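Local structure of putative baseplate protein (Unidentified phage, 2FSD) at residues I67-V72 and K131-A136; P92-S97 and F135-P140. The protein probably recognises and binds a receptor on the surface of Lactococcus lactis cells, serving as the head domain of a phage receptor-binding protein. All coordinates share one frame; numbering follows the deposited sequence.

Interaction 1 (I67-V72 and K131-A136); sequences IPVPNV and KTISFA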
ATOM      1  N   ILE A  67      12.446  -8.446  -0.287  1.00 21.11           N
ATOM      2  CA  ILE A  67      13.633  -7.627  -0.098  1.00 21.06           C
ATOM      3  C   ILE A  67      14.037  -7.671   1.374  1.00 21.03           C
ATOM      4  O   ILE A  67      13.271  -7.243   2.227  1.00 20.99           O
ATOM      5  CB  ILE A  67      13.401  -6.191  -0.526  1.00 20.94           C
ATOM      6  CG1 ILE A  67      13.013  -6.155  -2.011  1.00 21.88           C
ATOM      7  CG2 ILE A  67      14.673  -5.367  -0.292  1.00 21.71           C
ATOM      8  CD1 ILE A  67      12.282  -4.891  -2.424  1.00 21.62           C
ATOM      9  N   PRO A  68      15.244  -8.189   1.673  1.00 20.92           N
ATOM     10  CA  PRO A  68      15.698  -8.195   3.058  1.00 20.79           C
ATOM     11  C   PRO A  68      16.017  -6.782   3.550  1.00 20.54           C
ATOM     12  O   PRO A  68      16.863  -6.114   2.967  1.00 19.72           O
ATOM     13  CB  PRO A  68      16.974  -9.058   3.008  1.00 21.44           C
ATOM     14  CG  PRO A  68      17.005  -9.687   1.630  1.00 20.99           C
ATOM     15  CD  PRO A  68      16.260  -8.754   0.766  1.00 21.07           C
ATOM     16  N   VAL A  69      15.340  -6.339   4.612  1.00 20.60           N
ATOM     17  CA  VAL A  69      15.596  -5.014   5.206  1.00 20.49           C
ATOM     18  C   VAL A  69      16.171  -5.061   6.646  1.00 20.52           C
ATOM     19  O   VAL A  69      16.058  -6.075   7.341  1.00 20.27           O
ATOM     20  CB  VAL A  69      14.320  -4.115   5.161  1.00 20.69           C
ATOM     21  CG1 VAL A  69      14.002  -3.722   3.695  1.00 20.09           C
ATOM     22  CG2 VAL A  69      13.094  -4.813   5.828  1.00 20.26           C
ATOM     23  N   PRO A  70      16.834  -3.967   7.083  1.00 21.04           N
ATOM     24  CA  PRO A  70      17.259  -3.829   8.489  1.00 21.07           C
ATOM     25  C   PRO A  70      16.104  -3.855   9.509  1.00 21.60           C
ATOM     26  O   PRO A  70      14.949  -3.484   9.184  1.00 21.42           O
ATOM     27  CB  PRO A  70      17.936  -2.460   8.526  1.00 21.12           C
ATOM     28  CG  PRO A  70      18.260  -2.120   7.100  1.00 21.07           C
ATOM     29  CD  PRO A  70      17.273  -2.829   6.247  1.00 20.84           C
ATOM     30  N   ASN A  71      16.423  -4.299  10.727  1.00 21.25           N
ATOM     31  CA  ASN A  71      15.516  -4.174  11.861  1.00 21.19           C
ATOM     32  C   ASN A  71      14.925  -2.776  11.926  1.00 20.86           C
ATOM     33  O   ASN A  71      15.645  -1.787  11.825  1.00 20.51           O
ATOM     34  CB  ASN A  71      16.262  -4.409  13.172  1.00 21.72           C
ATOM     35  CG  ASN A  71      16.950  -5.747  13.225  1.00 21.53           C
ATOM     36  OD1 ASN A  71      16.563  -6.681  12.542  1.00 21.50           O
ATOM     37  ND2 ASN A  71      17.982  -5.844  14.050  1.00 24.50           N
ATOM     38  N   VAL A  72      13.613  -2.704  12.104  1.00 21.14           N
ATOM     39  CA  VAL A  72      12.902  -1.433  12.197  1.00 21.24           C
ATOM     40  C   VAL A  72      12.116  -1.428  13.490  1.00 21.30           C
ATOM     41  O   VAL A  72      11.286  -2.309  13.715  1.00 21.32           O
ATOM     42  CB  VAL A  72      11.874  -1.235  11.026  1.00 21.23           C
ATOM     43  CG1 VAL A  72      11.510   0.241  10.877  1.00 21.63           C
ATOM     44  CG2 VAL A  72      12.389  -1.804   9.717  1.00 20.70           C
ATOM     45  N   LYS A 131      13.363  -9.345   8.627  1.00 20.98           N
ATOM     46  CA  LYS A 131      12.235  -9.398   7.707  1.00 20.76           C
ATOM     47  C   LYS A 131      12.658  -9.158   6.250  1.00 20.86           C
ATOM     48  O   LYS A 131      13.670  -8.502   5.985  1.00 20.67           O
ATOM     49  CB  LYS A 131      11.162  -8.391   8.133  1.00 20.79           C
ATOM     50  CG  LYS A 131      10.653  -8.556   9.598  1.00 20.26           C
ATOM     51  CD  LYS A 131      10.029  -9.916   9.844  1.00 18.85           C
ATOM     52  CE  LYS A 131       9.545 -10.084  11.253  1.00 19.88           C
ATOM     53  NZ  LYS A 131       8.731 -11.345  11.413  1.00 19.64           N
ATOM     54  N   THR A 132      11.897  -9.750   5.321  1.00 20.78           N
ATOM     55  CA  THR A 132      11.945  -9.390   3.902  1.00 20.37           C
ATOM     56  C   THR A 132      10.655  -8.643   3.627  1.00 20.11           C
ATOM     57  O   THR A 132       9.628  -8.951   4.235  1.00 20.71           O
ATOM     58  CB  THR A 132      12.013 -10.630   2.951  1.00 20.06           C
ATOM     59  OG1 THR A 132      10.962 -11.552   3.282  1.00 21.57           O
ATOM     60  CG2 THR A 132      13.341 -11.342   3.041  1.00 19.26           C
ATOM     61  N   ILE A 133      10.687  -7.671   2.722  1.00 20.04           N
ATOM     62  CA  ILE A 133       9.456  -6.947   2.343  1.00 19.88           C
ATOM     63  C   ILE A 133       9.020  -7.167   0.878  1.00 19.09           C
ATOM     64  O   ILE A 133       9.843  -7.288  -0.027  1.00 18.42           O
ATOM     65  CB  ILE A 133       9.551  -5.410   2.652  1.00 20.12           C
ATOM     66  CG1 ILE A 133      10.660  -4.740   1.832  1.00 20.12           C
ATOM     67  CG2 ILE A 133       9.783  -5.195   4.144  1.00 20.50           C
ATOM     68  CD1 ILE A 133      10.606  -3.232   1.849  1.00 20.10           C
ATOM     69  N   SER A 134       7.706  -7.230   0.696  1.00 18.74           N
ATOM     70  CA  SER A 134       7.069  -7.279  -0.601  1.00 18.64           C
ATOM     71  C   SER A 134       5.990  -6.196  -0.660  1.00 18.36           C
ATOM     72  O   SER A 134       5.287  -5.931   0.328  1.00 17.76           O
ATOM     73  CB  SER A 134       6.437  -8.657  -0.860  1.00 18.72           C
ATOM     74  OG  SER A 134       7.415  -9.688  -0.971  1.00 18.50           O
ATOM     75  N   PHE A 135       5.879  -5.562  -1.828  1.00 18.28           N
ATOM     76  CA  PHE A 135       4.885  -4.519  -2.050  1.00 18.18           C
ATOM     77  C   PHE A 135       4.735  -4.236  -3.534  1.00 18.10           C
ATOM     78  O   PHE A 135       5.570  -4.640  -4.343  1.00 17.54           O
ATOM     79  CB  PHE A 135       5.268  -3.227  -1.318  1.00 17.93           C
ATOM     80  CG  PHE A 135       6.491  -2.550  -1.884  1.00 17.98           C
ATOM     81  CD1 PHE A 135       6.366  -1.560  -2.861  1.00 18.80           C
ATOM     82  CD2 PHE A 135       7.760  -2.902  -1.449  1.00 17.17           C
ATOM     83  CE1 PHE A 135       7.490  -0.940  -3.396  1.00 19.14           C
ATOM     84  CE2 PHE A 135       8.885  -2.290  -1.974  1.00 17.41           C
ATOM     85  CZ  PHE A 135       8.757  -1.311  -2.948  1.00 18.22           C
ATOM     86  N   ALA A 136       3.668  -3.516  -3.871  1.00 18.03           N
ATOM     87  CA  ALA A 136       3.500  -2.957  -5.203  1.00 18.39           C
ATOM     88  C   ALA A 136       2.729  -1.636  -5.118  1.00 18.46           C
ATOM     89  O   ALA A 136       1.742  -1.501  -4.377  1.00 18.97           O
ATOM     90  CB  ALA A 136       2.802  -3.947  -6.129  1.00 18.31           C
TER
HETATM   91  O   HOH W   1      13.747  -6.376   9.106  1.00 20.41           O
HETATM   92  O   HOH W   2      16.341  -8.827   6.918  1.00 25.59           O
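Ile-67 and Ile-133 hold each other through both of their backbone polar groups, the hydrogen-bonded pair of antiparallel strands in its textbook form. Ile-67 N donates to Ile-133 O at 2.9 Å in an almost straight bond (178°), and Ile-133 N returns the favour to Ile-67 O at 2.7 Å. A third bond, from Val-69 N to Lys-131 O at 3.1 Å, carries the pairing past the next residues. Between these bonds lies the non-hydrogen-bonded pair Pro-68 and Thr-132: a proline has no N-H to give, and here the register asks for none across the contact. The same spacing lets Thr-132 CA send a C-H toward Ile-67 O, 3.0 Å away.

Water extends the join where the strands part. One molecule links Lys-131 N to Val-69 O, and a second donates to both Val-69 O and Lys-131 O.

The apolar contacts divide between two faces. Val-69 and Ile-133 cross at about a right angle, CG2 against CG2 at 3.7 Å, while Ile-133 CG1 also lies 3.9 Å from Ile-67 CB. With chi1 at 63°, Ile-133 wedges CG1 between its own N and carbonyl carbon and swings CG2 round toward the valine. On the face that carries Pro-68 and Thr-132, Thr-132 CG2 rests beside N and CA of Pro-68.

The isoleucines and Val-69 face the barrel interior, where Val-80 of strand 77-82, Val-120 of strand 117-121 and Leu-51 of strand 50-56 close round them. On its other edge, strand 132-140 makes backbone hydrogen bonds through Thr-132 and Ser-134 to Tyr-101 and Thr-99 of strand 94-102.

Interaction 2 (P92-S97 and F135-P140); sequences PQFDSS and FALSAP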
ATOM      1  N   PRO A  92       5.855  11.158  -7.141  1.00 28.04           N
ATOM      2  CA  PRO A  92       4.841  11.401  -6.113  1.00 27.77           C
ATOM      3  C   PRO A  92       5.275  11.014  -4.692  1.00 27.34           C
ATOM      4  O   PRO A  92       6.283  10.320  -4.510  1.00 27.38           O
ATOM      5  CB  PRO A  92       3.658  10.527  -6.581  1.00 27.54           C
ATOM      6  CG  PRO A  92       4.266   9.428  -7.358  1.00 27.35           C
ATOM      7  CD  PRO A  92       5.547   9.957  -7.950  1.00 27.86           C
ATOM      8  N   GLN A  93       4.506  11.461  -3.702  1.00 26.91           N
ATOM      9  CA  GLN A  93       4.710  11.057  -2.314  1.00 26.71           C
ATOM     10  C   GLN A  93       3.446  10.449  -1.737  1.00 26.40           C
ATOM     11  O   GLN A  93       2.381  11.080  -1.760  1.00 26.65           O
ATOM     12  CB  GLN A  93       5.125  12.244  -1.429  1.00 27.12           C
ATOM     13  CG  GLN A  93       4.888  12.025   0.109  1.00 27.85           C
ATOM     14  CD  GLN A  93       5.984  11.199   0.788  1.00 29.43           C
ATOM     15  OE1 GLN A  93       7.109  11.665   0.916  1.00 30.37           O
ATOM     16  NE2 GLN A  93       5.650   9.981   1.243  1.00 29.65           N
ATOM     17  N   PHE A  94       3.578   9.245  -1.177  1.00 25.31           N
ATOM     18  CA  PHE A  94       2.518   8.659  -0.363  1.00 24.71           C
ATOM     19  C   PHE A  94       3.043   7.466   0.424  1.00 24.13           C
ATOM     20  O   PHE A  94       4.060   6.872   0.058  1.00 23.52           O
ATOM     21  CB  PHE A  94       1.300   8.259  -1.224  1.00 24.43           C
ATOM     22  CG  PHE A  94       1.622   7.320  -2.349  1.00 24.19           C
ATOM     23  CD1 PHE A  94       1.629   5.942  -2.140  1.00 23.79           C
ATOM     24  CD2 PHE A  94       1.900   7.810  -3.621  1.00 23.21           C
ATOM     25  CE1 PHE A  94       1.918   5.063  -3.181  1.00 24.13           C
ATOM     26  CE2 PHE A  94       2.198   6.938  -4.663  1.00 23.91           C
ATOM     27  CZ  PHE A  94       2.202   5.562  -4.446  1.00 23.59           C
ATOM     28  N   ASP A  95       2.363   7.150   1.524  1.00 23.55           N
ATOM     29  CA  ASP A  95       2.625   5.939   2.276  1.00 23.44           C
ATOM     30  C   ASP A  95       1.542   4.909   1.928  1.00 23.17           C
ATOM     31  O   ASP A  95       0.354   5.226   1.905  1.00 23.13           O
ATOM     32  CB  ASP A  95       2.637   6.208   3.784  1.00 23.50           C
ATOM     33  CG  ASP A  95       3.857   7.018   4.251  1.00 24.08           C
ATOM     34  OD1 ASP A  95       4.813   7.251   3.474  1.00 25.80           O
ATOM     35  OD2 ASP A  95       3.855   7.429   5.424  1.00 22.64           O
ATOM     36  N   SER A  96       1.968   3.685   1.630  1.00 22.99           N
ATOM     37  CA  SER A  96       1.044   2.569   1.411  1.00 22.71           C
ATOM     38  C   SER A  96       1.451   1.357   2.252  1.00 22.68           C
ATOM     39  O   SER A  96       2.392   1.432   3.041  1.00 22.98           O
ATOM     40  CB  SER A  96       0.928   2.220  -0.081  1.00 22.26           C
ATOM     41  OG  SER A  96       2.162   1.924  -0.710  1.00 20.15           O
ATOM     42  N   SER A  97       0.694   0.275   2.124  1.00 22.85           N
ATOM     43  CA  SER A  97       0.971  -0.976   2.811  1.00 22.81           C
ATOM     44  C   SER A  97       1.843  -1.909   1.988  1.00 22.89           C
ATOM     45  O   SER A  97       1.811  -1.911   0.752  1.00 22.57           O
ATOM     46  CB  SER A  97      -0.332  -1.708   3.110  1.00 23.01           C
ATOM     47  OG  SER A  97      -1.175  -0.940   3.931  1.00 23.22           O
ATOM     48  N   PHE A 135       5.879  -5.562  -1.828  1.00 18.28           N
ATOM     49  CA  PHE A 135       4.885  -4.519  -2.050  1.00 18.18           C
ATOM     50  C   PHE A 135       4.735  -4.236  -3.534  1.00 18.10           C
ATOM     51  O   PHE A 135       5.570  -4.640  -4.343  1.00 17.54           O
ATOM     52  CB  PHE A 135       5.268  -3.227  -1.318  1.00 17.93           C
ATOM     53  CG  PHE A 135       6.491  -2.550  -1.884  1.00 17.98           C
ATOM     54  CD1 PHE A 135       6.366  -1.560  -2.861  1.00 18.80           C
ATOM     55  CD2 PHE A 135       7.760  -2.902  -1.449  1.00 17.17           C
ATOM     56  CE1 PHE A 135       7.490  -0.940  -3.396  1.00 19.14           C
ATOM     57  CE2 PHE A 135       8.885  -2.290  -1.974  1.00 17.41           C
ATOM     58  CZ  PHE A 135       8.757  -1.311  -2.948  1.00 18.22           C
ATOM     59  N   ALA A 136       3.668  -3.516  -3.871  1.00 18.03           N
ATOM     60  CA  ALA A 136       3.500  -2.957  -5.203  1.00 18.39           C
ATOM     61  C   ALA A 136       2.729  -1.636  -5.118  1.00 18.46           C
ATOM     62  O   ALA A 136       1.742  -1.501  -4.377  1.00 18.97           O
ATOM     63  CB  ALA A 136       2.802  -3.947  -6.129  1.00 18.31           C
ATOM     64  N   LEU A 137       3.192  -0.650  -5.860  1.00 18.31           N
ATOM     65  CA  LEU A 137       2.516   0.633  -5.870  1.00 18.76           C
ATOM     66  C   LEU A 137       2.652   1.323  -7.216  1.00 18.53           C
ATOM     67  O   LEU A 137       3.472   0.936  -8.046  1.00 18.01           O
ATOM     68  CB  LEU A 137       3.014   1.525  -4.727  1.00 18.50           C
ATOM     69  CG  LEU A 137       4.500   1.866  -4.631  1.00 18.63           C
ATOM     70  CD1 LEU A 137       4.944   2.913  -5.672  1.00 18.32           C
ATOM     71  CD2 LEU A 137       4.790   2.359  -3.225  1.00 19.03           C
ATOM     72  N   SER A 138       1.802   2.323  -7.420  1.00 19.05           N
ATOM     73  CA  SER A 138       1.836   3.135  -8.624  1.00 19.65           C
ATOM     74  C   SER A 138       1.024   4.427  -8.452  1.00 19.93           C
ATOM     75  O   SER A 138       0.043   4.465  -7.719  1.00 18.99           O
ATOM     76  CB  SER A 138       1.329   2.345  -9.832  1.00 19.48           C
ATOM     77  OG  SER A 138      -0.050   2.076  -9.736  1.00 18.87           O
ATOM     78  N   ALA A 139       1.484   5.482  -9.113  1.00 20.68           N
ATOM     79  CA  ALA A 139       0.744   6.730  -9.214  1.00 21.35           C
ATOM     80  C   ALA A 139       1.216   7.518 -10.436  1.00 22.15           C
ATOM     81  O   ALA A 139       2.325   7.295 -10.943  1.00 21.80           O
ATOM     82  CB  ALA A 139       0.908   7.549  -7.964  1.00 21.40           C
ATOM     83  N   PRO A 140       0.372   8.445 -10.924  1.00 23.37           N
ATOM     84  CA  PRO A 140       0.838   9.345 -11.978  1.00 24.17           C
ATOM     85  C   PRO A 140       2.018  10.210 -11.521  1.00 24.93           C
ATOM     86  O   PRO A 140       2.118  10.562 -10.342  1.00 25.13           O
ATOM     87  CB  PRO A 140      -0.399  10.219 -12.282  1.00 24.62           C
ATOM     88  CG  PRO A 140      -1.347  10.022 -11.126  1.00 24.09           C
ATOM     89  CD  PRO A 140      -1.034   8.691 -10.534  1.00 23.32           C
TER
HETATM   90  O   HOH W   3       2.211  -0.638  -1.412  1.00 19.27           O
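Pro-92 meets Ala-139 and Pro-140 just before its strand begins: its CG sits 3.9 Å from Ala-139 CB and about as close to Pro-140 O, so the ring closes one end of the contact.

Two residues on, Phe-94 makes the broadest set of contacts. Its CG stands between the backbone N and the carbonyl carbon (chi1 56°), which sends the ring over to the other strand. There the outer carbons divide the work. CE2 touches Ala-139 CB at 3.6 Å, CE1 lies 3.9 Å from Leu-137 CD2, and CZ comes near Leu-137 CD1 and the carbonyl oxygen of Ser-138. Leu-137 CD2, Ala-139 CB and Ser-138 O approach the ring obliquely, and the leucine and phenylalanine side chains slant across one another.

Ser-96 also points toward strand 135-140. Its OG lies 3.7 Å from Leu-137 CD2, yet its polar need is met by a water, to which it donates at 2.7 Å. That water in turn donates to Ala-136 O at 3.1 Å; it also lies suspiciously close to Ser-97 O, a detail that remains doubtful. A single molecule thus spans strands whose axes, here 7.9 Å apart, are too far separated for direct backbone pairing; the contact illustrates how side chains and a single bound water can join neighbouring strands of a barrel where they diverge. Ser-97 turns its side chain away, and its OG is hydrogen-bonded to the backbone N of Ala-136 of the second subunit.

The second subunit packs against this region: Leu-137 and Ser-138 pair antiparallel with one of its strands, continuing the sheet, and the two Phe-94 rings stack on each other. Within the chain, strand 105-114 bonds to Phe-94 and Ser-96, while strand 59-68 bonds to Phe-135, Leu-137 and Ala-139.

In the fold
Both interactions use strand 132-140, the last strand in the sequence of the antiparallel barrel, and overlap at Phe-135 and Ala-136. Interaction 1 joins the beginning of that strand to the end of strand 59-68; interaction 2 sets its latter half against the start of strand 94-102, its neighbour on the other edge. Their centres lie 16 Å apart, on opposite sides of the chain's centre. The shared strand follows both 67-72 and 92-97 in the sequence yet lies in the sheet between 59-68 and 94-102. The first join is directly hydrogen-bonded, whereas the second is joined by side chains and a water and lies against the second subunit, so one strand serves both the barrel and the contact with that subunit.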